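Local coordinates for protein group II chitinase (Ostrinia furnacalis, PDB 6JAV) that probably hydrolyses internal glycosidic bonds of chitin as a family 18 endochitinase, this chain being catalytic domain 1 of a larger, multidomain insect protein, at residues 195-200 / 228-233; 212-217 / 329-334. All blocks are in the same frame, centred on the assembly; numbering follows the deposited sequence.

Contact 1: residues 195-200 / 228-233. With NAG (2-acetamido-2-deoxy-beta-D-glucopyranose), chain C.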
loop_
_atom_site.group_PDB
_atom_site.type_symbol
_atom_site.label_atom_id
_atom_site.label_comp_id
_atom_site.label_asym_id
_atom_site.label_seq_id
_atom_site.Cartn_x
_atom_site.Cartn_y
_atom_site.Cartn_z
ATOM N N VAL A 195 -5.043 3.661 -4.265
ATOM C CA VAL A 195 -3.982 3.892 -5.235
ATOM C C VAL A 195 -2.637 3.834 -4.510
ATOM O O VAL A 195 -2.398 4.570 -3.542
ATOM C CB VAL A 195 -4.161 5.223 -5.972
ATOM C CG1 VAL A 195 -3.108 5.334 -7.081
ATOM C CG2 VAL A 195 -5.572 5.311 -6.582
ATOM N N MET A 196 -1.753 2.953 -4.976
ATOM C CA MET A 196 -0.469 2.730 -4.308
ATOM C C MET A 196 0.538 3.777 -4.794
ATOM O O MET A 196 1.480 3.473 -5.537
ATOM C CB MET A 196 0.008 1.310 -4.548
ATOM C CG MET A 196 -0.921 0.332 -3.846
ATOM S SD MET A 196 -0.326 -1.356 -3.885
ATOM C CE MET A 196 -0.781 -1.560 -5.432
ATOM N N THR A 197 0.322 5.021 -4.320
ATOM C CA THR A 197 1.133 6.203 -4.666
ATOM C C THR A 197 2.468 6.172 -3.927
ATOM O O THR A 197 2.819 7.089 -3.161
ATOM C CB THR A 197 0.352 7.501 -4.416
ATOM O OG1 THR A 197 -0.458 7.352 -3.236
ATOM C CG2 THR A 197 -0.598 7.812 -5.583
ATOM N N TYR A 198 3.234 5.117 -4.167
ATOM C CA TYR A 198 4.550 4.935 -3.579
ATOM C C TYR A 198 5.285 3.897 -4.405
ATOM O O TYR A 198 4.748 3.327 -5.360
ATOM C CB TYR A 198 4.476 4.556 -2.081
ATOM C CG TYR A 198 3.450 3.482 -1.726
ATOM C CD1 TYR A 198 3.633 2.169 -2.101
ATOM C CD2 TYR A 198 2.291 3.813 -1.024
ATOM C CE1 TYR A 198 2.677 1.187 -1.770
ATOM C CE2 TYR A 198 1.343 2.834 -0.685
ATOM C CZ TYR A 198 1.554 1.546 -1.058
ATOM O OH TYR A 198 0.621 0.582 -0.725
ATOM N N ASP A 199 6.542 3.663 -4.035
ATOM C CA ASP A 199 7.454 2.837 -4.835
ATOM C C ASP A 199 7.625 3.384 -6.253
ATOM O O ASP A 199 7.849 2.617 -7.192
ATOM C CB ASP A 199 7.051 1.357 -4.854
ATOM C CG ASP A 199 7.215 0.698 -3.506
ATOM O OD1 ASP A 199 7.875 1.289 -2.616
ATOM O OD2 ASP A 199 6.644 -0.401 -3.328
ATOM N N TYR A 200 7.564 4.712 -6.406
ATOM C CA TYR A 200 7.872 5.291 -7.711
ATOM C C TYR A 200 9.337 5.120 -8.055
ATOM O O TYR A 200 9.690 5.100 -9.240
ATOM C CB TYR A 200 7.566 6.775 -7.693
ATOM C CG TYR A 200 6.100 7.122 -7.743
ATOM C CD1 TYR A 200 5.397 7.135 -8.957
ATOM C CD2 TYR A 200 5.415 7.463 -6.579
ATOM C CE1 TYR A 200 4.069 7.483 -9.000
ATOM C CE2 TYR A 200 4.082 7.829 -6.609
ATOM C CZ TYR A 200 3.406 7.837 -7.830
ATOM O OH TYR A 200 2.086 8.206 -7.824
ATOM N N ASN A 228 0.596 13.443 -7.585
ATOM C CA ASN A 228 -0.339 14.396 -8.175
ATOM C C ASN A 228 -0.766 13.961 -9.578
ATOM O O ASN A 228 -1.966 13.960 -9.910
ATOM C CB ASN A 228 0.310 15.785 -8.218
ATOM C CG ASN A 228 -0.588 16.788 -8.847
ATOM O OD1 ASN A 228 -1.712 16.970 -8.427
ATOM N ND2 ASN A 228 -0.092 17.439 -9.888
ATOM N N TYR A 229 0.195 13.554 -10.411
ATOM C CA TYR A 229 -0.166 13.055 -11.736
ATOM C C TYR A 229 -1.034 11.802 -11.622
ATOM O O TYR A 229 -2.075 11.683 -12.281
ATOM C CB TYR A 229 1.088 12.743 -12.563
ATOM C CG TYR A 229 0.716 12.267 -13.948
ATOM C CD1 TYR A 229 0.397 10.935 -14.197
ATOM C CD2 TYR A 229 0.635 13.172 -14.995
ATOM C CE1 TYR A 229 0.000 10.516 -15.467
ATOM C CE2 TYR A 229 0.246 12.758 -16.253
ATOM C CZ TYR A 229 -0.059 11.432 -16.476
ATOM O OH TYR A 229 -0.449 11.013 -17.741
ATOM N N THR A 230 -0.600 10.847 -10.797
ATOM C CA THR A 230 -1.306 9.573 -10.684
ATOM C C THR A 230 -2.759 9.764 -10.267
ATOM O O THR A 230 -3.664 9.128 -10.823
ATOM C CB THR A 230 -0.580 8.722 -9.645
ATOM O OG1 THR A 230 0.705 8.343 -10.146
ATOM C CG2 THR A 230 -1.397 7.473 -9.317
ATOM N N ILE A 231 -2.996 10.561 -9.230
ATOM C CA ILE A 231 -4.356 10.721 -8.731
ATOM C C ILE A 231 -5.228 11.414 -9.769
ATOM O O ILE A 231 -6.366 10.996 -10.034
ATOM C CB ILE A 231 -4.334 11.458 -7.373
ATOM C CG1 ILE A 231 -3.613 10.625 -6.295
ATOM C CG2 ILE A 231 -5.756 11.857 -6.957
ATOM C CD1 ILE A 231 -4.290 9.307 -5.985
ATOM N N HIS A 232 -4.689 12.452 -10.416
ATOM C CA HIS A 232 -5.481 13.102 -11.453
ATOM C C HIS A 232 -5.711 12.179 -12.639
ATOM O O HIS A 232 -6.766 12.256 -13.278
ATOM C CB HIS A 232 -4.771 14.377 -11.891
ATOM C CG HIS A 232 -5.021 15.545 -10.991
ATOM N ND1 HIS A 232 -4.118 15.974 -10.040
ATOM C CD2 HIS A 232 -6.078 16.389 -10.911
ATOM C CE1 HIS A 232 -4.615 17.022 -9.403
ATOM N NE2 HIS A 232 -5.799 17.301 -9.919
ATOM N N TYR A 233 -4.777 11.274 -12.920
ATOM C CA TYR A 233 -4.941 10.356 -14.036
ATOM C C TYR A 233 -6.033 9.329 -13.757
ATOM O O TYR A 233 -6.867 9.050 -14.625
ATOM C CB TYR A 233 -3.612 9.678 -14.339
ATOM C CG TYR A 233 -3.587 9.022 -15.698
ATOM C CD1 TYR A 233 -3.742 9.782 -16.844
ATOM C CD2 TYR A 233 -3.414 7.666 -15.836
ATOM C CE1 TYR A 233 -3.730 9.191 -18.095
ATOM C CE2 TYR A 233 -3.389 7.061 -17.097
ATOM C CZ TYR A 233 -3.555 7.837 -18.210
ATOM O OH TYR A 233 -3.523 7.245 -19.463
HETATM C C1 NAG C . -0.910 18.369 -10.621
HETATM C C2 NAG C . -0.098 19.562 -11.102
HETATM C C3 NAG C . -0.918 20.398 -12.093
HETATM C C4 NAG C . -1.470 19.517 -13.210
HETATM C C5 NAG C . -2.232 18.333 -12.629
HETATM C C6 NAG C . -2.729 17.359 -13.680
HETATM C C7 NAG C . 1.624 20.707 -9.764
HETATM C C8 NAG C . 2.603 20.270 -10.803
HETATM N N2 NAG C . 0.344 20.367 -9.974
HETATM O O3 NAG C . -0.062 21.379 -12.668
HETATM O O4 NAG C . -2.327 20.256 -14.074
HETATM O O5 NAG C . -1.365 17.608 -11.744
HETATM O O6 NAG C . -1.707 16.524 -14.218
HETATM O O7 NAG C . 1.967 21.366 -8.793
#
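Val195, Thr197 and Tyr200 meet Thr230 and Ile231 in a small, buried, mostly apolar contact between the end of barrel strand 192-195, with the loop that follows it, and helix 227-236. Thr230 carries most of it, using both branches. Its methyl CG2, anti to the backbone N, packs against Val195 CG1 at 3.5 Å, and the methyl CG2 of Thr197 lies 3.8 Å from the same Thr230 CG2. Its hydroxyl faces Tyr200: the two side chains reach toward each other tip to tip, and Tyr200 OH donates to Thr230 OG1 over 2.7 Å, with OG1 at the ring edge and in its plane. OG1, hydrogen-bonded also to Pro172 O and Asn226 O, thus has a single proton for two carbonyl oxygens. Ile231 adds its CD1, which approaches Thr197 CG2 to 4.0 Å, the two side chains crossing at about a right angle. Thr197 OG1 is hydrogen-bonded to Gly247 O, on strand 244-257. On the same helix Asn228 is N-glycosylated, ND2 being bonded to C1 of NAG. His232 ND1 donates to Asn228 O at 3.0 Å from above the carbonyl plane, while His232 N reaches that oxygen from the opposite face; C5 of the sugar lies over one face of the imidazole. Asp199, in the same loop, touches the bound inhibitor and is held by Tyr251 and Gln253. Strand 244-257 flanks the contact, Val195 and Ile231 both resting on Ile244 and Thr197 on Met246, while helix 174-180 packs against Tyr229 and Tyr233.

Contact 2: residues 212-217 / 329-334. With NAG (2-acetamido-2-deoxy-beta-D-glucopyranose), chain C.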
loop_
_atom_site.group_PDB
_atom_site.type_symbol
_atom_site.label_atom_id
_atom_site.label_comp_id
_atom_site.label_asym_id
_atom_site.label_seq_id
_atom_site.Cartn_x
_atom_site.Cartn_y
_atom_site.Cartn_z
ATOM N N ALA A 212 8.156 8.269 -2.917
ATOM C CA ALA A 212 6.764 8.719 -3.059
ATOM C C ALA A 212 6.664 10.233 -3.235
ATOM O O ALA A 212 6.087 10.933 -2.408
ATOM C CB ALA A 212 5.921 8.229 -1.877
ATOM N N PRO A 213 7.168 10.765 -4.352
ATOM C CA PRO A 213 7.007 12.207 -4.592
ATOM C C PRO A 213 5.544 12.588 -4.748
ATOM O O PRO A 213 4.747 11.832 -5.322
ATOM C CB PRO A 213 7.743 12.441 -5.915
ATOM C CG PRO A 213 8.229 11.160 -6.394
ATOM C CD PRO A 213 7.727 10.046 -5.502
ATOM N N LEU A 214 5.198 13.773 -4.226
ATOM C CA LEU A 214 3.857 14.330 -4.375
ATOM C C LEU A 214 3.717 15.093 -5.692
ATOM O O LEU A 214 2.745 14.894 -6.426
ATOM C CB LEU A 214 3.539 15.242 -3.199
ATOM C CG LEU A 214 2.212 15.980 -3.292
ATOM C CD1 LEU A 214 1.014 15.032 -3.450
ATOM C CD2 LEU A 214 2.053 16.861 -2.067
ATOM N N TYR A 215 4.690 15.946 -6.019
ATOM C CA TYR A 215 4.641 16.787 -7.209
ATOM C C TYR A 215 5.877 16.570 -8.063
ATOM O O TYR A 215 6.940 16.150 -7.582
ATOM C CB TYR A 215 4.570 18.276 -6.824
ATOM C CG TYR A 215 3.275 18.688 -6.156
ATOM C CD1 TYR A 215 2.058 18.514 -6.805
ATOM C CD2 TYR A 215 3.254 19.239 -4.880
ATOM C CE1 TYR A 215 0.878 18.882 -6.212
ATOM C CE2 TYR A 215 2.056 19.604 -4.272
ATOM C CZ TYR A 215 0.871 19.425 -4.963
ATOM O OH TYR A 215 -0.334 19.793 -4.413
ATOM N N TYR A 216 5.731 16.923 -9.349
ATOM C CA TYR A 216 6.831 16.900 -10.301
ATOM C C TYR A 216 8.012 17.709 -9.788
ATOM O O TYR A 216 7.841 18.797 -9.222
ATOM C CB TYR A 216 6.335 17.537 -11.607
ATOM C CG TYR A 216 7.389 17.631 -12.693
ATOM C CD1 TYR A 216 7.829 16.498 -13.355
ATOM C CD2 TYR A 216 7.936 18.859 -13.055
ATOM C CE1 TYR A 216 8.787 16.564 -14.359
ATOM C CE2 TYR A 216 8.898 18.939 -14.050
ATOM C CZ TYR A 216 9.315 17.791 -14.699
ATOM O OH TYR A 216 10.269 17.846 -15.687
ATOM N N HIS A 217 9.205 17.171 -10.002
ATOM C CA HIS A 217 10.482 17.800 -9.704
ATOM C C HIS A 217 11.235 18.013 -11.019
ATOM O O HIS A 217 11.217 17.137 -11.883
ATOM C CB HIS A 217 11.303 16.902 -8.755
ATOM C CG HIS A 217 12.591 17.518 -8.321
ATOM N ND1 HIS A 217 13.714 17.506 -9.118
ATOM C CD2 HIS A 217 12.931 18.182 -7.190
ATOM C CE1 HIS A 217 14.699 18.128 -8.488
ATOM N NE2 HIS A 217 14.246 18.554 -7.323
ATOM N N LYS A 329 1.564 15.745 6.285
ATOM C CA LYS A 329 0.552 16.784 6.418
ATOM C C LYS A 329 0.251 17.433 5.075
ATOM O O LYS A 329 -0.918 17.710 4.754
ATOM C CB LYS A 329 0.973 17.839 7.444
ATOM C CG LYS A 329 0.990 17.323 8.873
ATOM C CD LYS A 329 1.960 18.144 9.703
ATOM C CE LYS A 329 1.607 18.147 11.179
ATOM N NZ LYS A 329 2.224 19.322 11.878
ATOM N N LYS A 330 1.287 17.668 4.262
ATOM C CA LYS A 330 1.067 18.228 2.928
ATOM C C LYS A 330 0.230 17.272 2.069
ATOM O O LYS A 330 -0.712 17.688 1.375
ATOM C CB LYS A 330 2.419 18.507 2.275
ATOM C CG LYS A 330 2.365 19.125 0.898
ATOM C CD LYS A 330 2.350 20.635 0.968
ATOM C CE LYS A 330 2.352 21.255 -0.423
ATOM N NZ LYS A 330 3.656 21.148 -1.112
ATOM N N LYS A 331 0.572 15.985 2.097
ATOM C CA LYS A 331 -0.179 15.000 1.336
ATOM C C LYS A 331 -1.635 14.912 1.785
ATOM O O LYS A 331 -2.536 14.770 0.945
ATOM C CB LYS A 331 0.507 13.632 1.413
ATOM C CG LYS A 331 1.779 13.558 0.618
ATOM C CD LYS A 331 2.407 12.178 0.696
ATOM C CE LYS A 331 3.603 12.077 -0.239
ATOM N NZ LYS A 331 4.158 10.697 -0.305
ATOM N N VAL A 332 -1.897 14.975 3.094
ATOM C CA VAL A 332 -3.284 14.922 3.565
ATOM C C VAL A 332 -4.047 16.193 3.190
ATOM O O VAL A 332 -5.236 16.138 2.865
ATOM C CB VAL A 332 -3.361 14.570 5.065
ATOM C CG1 VAL A 332 -4.795 14.565 5.539
ATOM C CG2 VAL A 332 -2.719 13.189 5.319
ATOM N N ASN A 333 -3.391 17.359 3.229
ATOM C CA ASN A 333 -4.060 18.559 2.721
ATOM C C ASN A 333 -4.393 18.416 1.240
ATOM O O ASN A 333 -5.449 18.884 0.791
ATOM C CB ASN A 333 -3.193 19.785 2.980
ATOM C CG ASN A 333 -3.375 20.317 4.391
ATOM O OD1 ASN A 333 -2.432 20.345 5.184
ATOM N ND2 ASN A 333 -4.593 20.729 4.715
ATOM N N PHE A 334 -3.534 17.728 0.481
ATOM C CA PHE A 334 -3.817 17.435 -0.929
ATOM C C PHE A 334 -5.053 16.543 -1.064
ATOM O O PHE A 334 -5.944 16.816 -1.879
ATOM C CB PHE A 334 -2.569 16.792 -1.538
ATOM C CG PHE A 334 -2.738 16.247 -2.923
ATOM C CD1 PHE A 334 -2.560 17.078 -4.027
ATOM C CD2 PHE A 334 -3.001 14.897 -3.142
ATOM C CE1 PHE A 334 -2.665 16.575 -5.326
ATOM C CE2 PHE A 334 -3.126 14.397 -4.450
ATOM C CZ PHE A 334 -2.951 15.248 -5.541
HETATM C C1 NAG C . -0.910 18.369 -10.621
HETATM C C2 NAG C . -0.098 19.562 -11.102
HETATM C C3 NAG C . -0.918 20.398 -12.093
HETATM C C4 NAG C . -1.470 19.517 -13.210
HETATM C C5 NAG C . -2.232 18.333 -12.629
HETATM C C6 NAG C . -2.729 17.359 -13.680
HETATM C C7 NAG C . 1.624 20.707 -9.764
HETATM C C8 NAG C . 2.603 20.270 -10.803
HETATM N N2 NAG C . 0.344 20.367 -9.974
HETATM O O3 NAG C . -0.062 21.379 -12.668
HETATM O O4 NAG C . -2.327 20.256 -14.074
HETATM O O5 NAG C . -1.365 17.608 -11.744
HETATM O O6 NAG C . -1.707 16.524 -14.218
HETATM O O7 NAG C . 1.967 21.366 -8.793
#
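Lys330, Lys331 and Phe334, on one side of helix 325-337, receive the loop residues Ala212, Leu214 and Tyr215. Lys330 comes first: its CG lies 3.7 Å from Leu214 CD2, the two side chains crossing at about a right angle. The lysine chain bends at chi2 (90°), which turns CD, and again at chi4 (-73°), which sets NZ at the edge of the Tyr215 ring, in the ring plane and 3.9 Å from CE2; this ammonium is hydrogen-bonded to Gln307 O. Lys331 is extended beyond CG and runs up to the loop backbone, where NZ donates to Ala212 O at 2.9 Å, in the carbonyl plane and on a lone pair. A salt bridge to Asp323 provides the charge partner of this buried amine. One turn after Lys330, Phe334 turns a face to Leu214, whose CD1 sits over the ring centre at 4.0 Å in a CH-pi contact, 12° off the normal. Tyr215 OH approaches Phe334 CD1 to 3.5 Å, and O7 of NAG comes obliquely to the Tyr215 ring, 3.5 Å from Tyr215 CD1. This is helix-to-loop packing on the outside of a TIM barrel of glycoside hydrolase family 18, here next to an N-linked glycan.

From the N terminus the chain leaves strand 192-195, runs through 195-200 and 212-217, and enters helix 227-236. Contact 1 closes this excursion locally, joining the strand end and the loop just after it to the helix, 28 residues apart at the nearest ends. Contact 2 begins inside that loop and reaches helix 325-337, 112 residues away by the same measure, so the two closures cross rather than nest. Their centres lie about 10 Å apart, and they meet at Asn228, whose N probably hydrogen-bonds to Leu214 O and whose side chain packs on Tyr215 and Phe334. Both touch the same NAG. Together they tie one barrel strand, its long following loop and two helices into a continuous block.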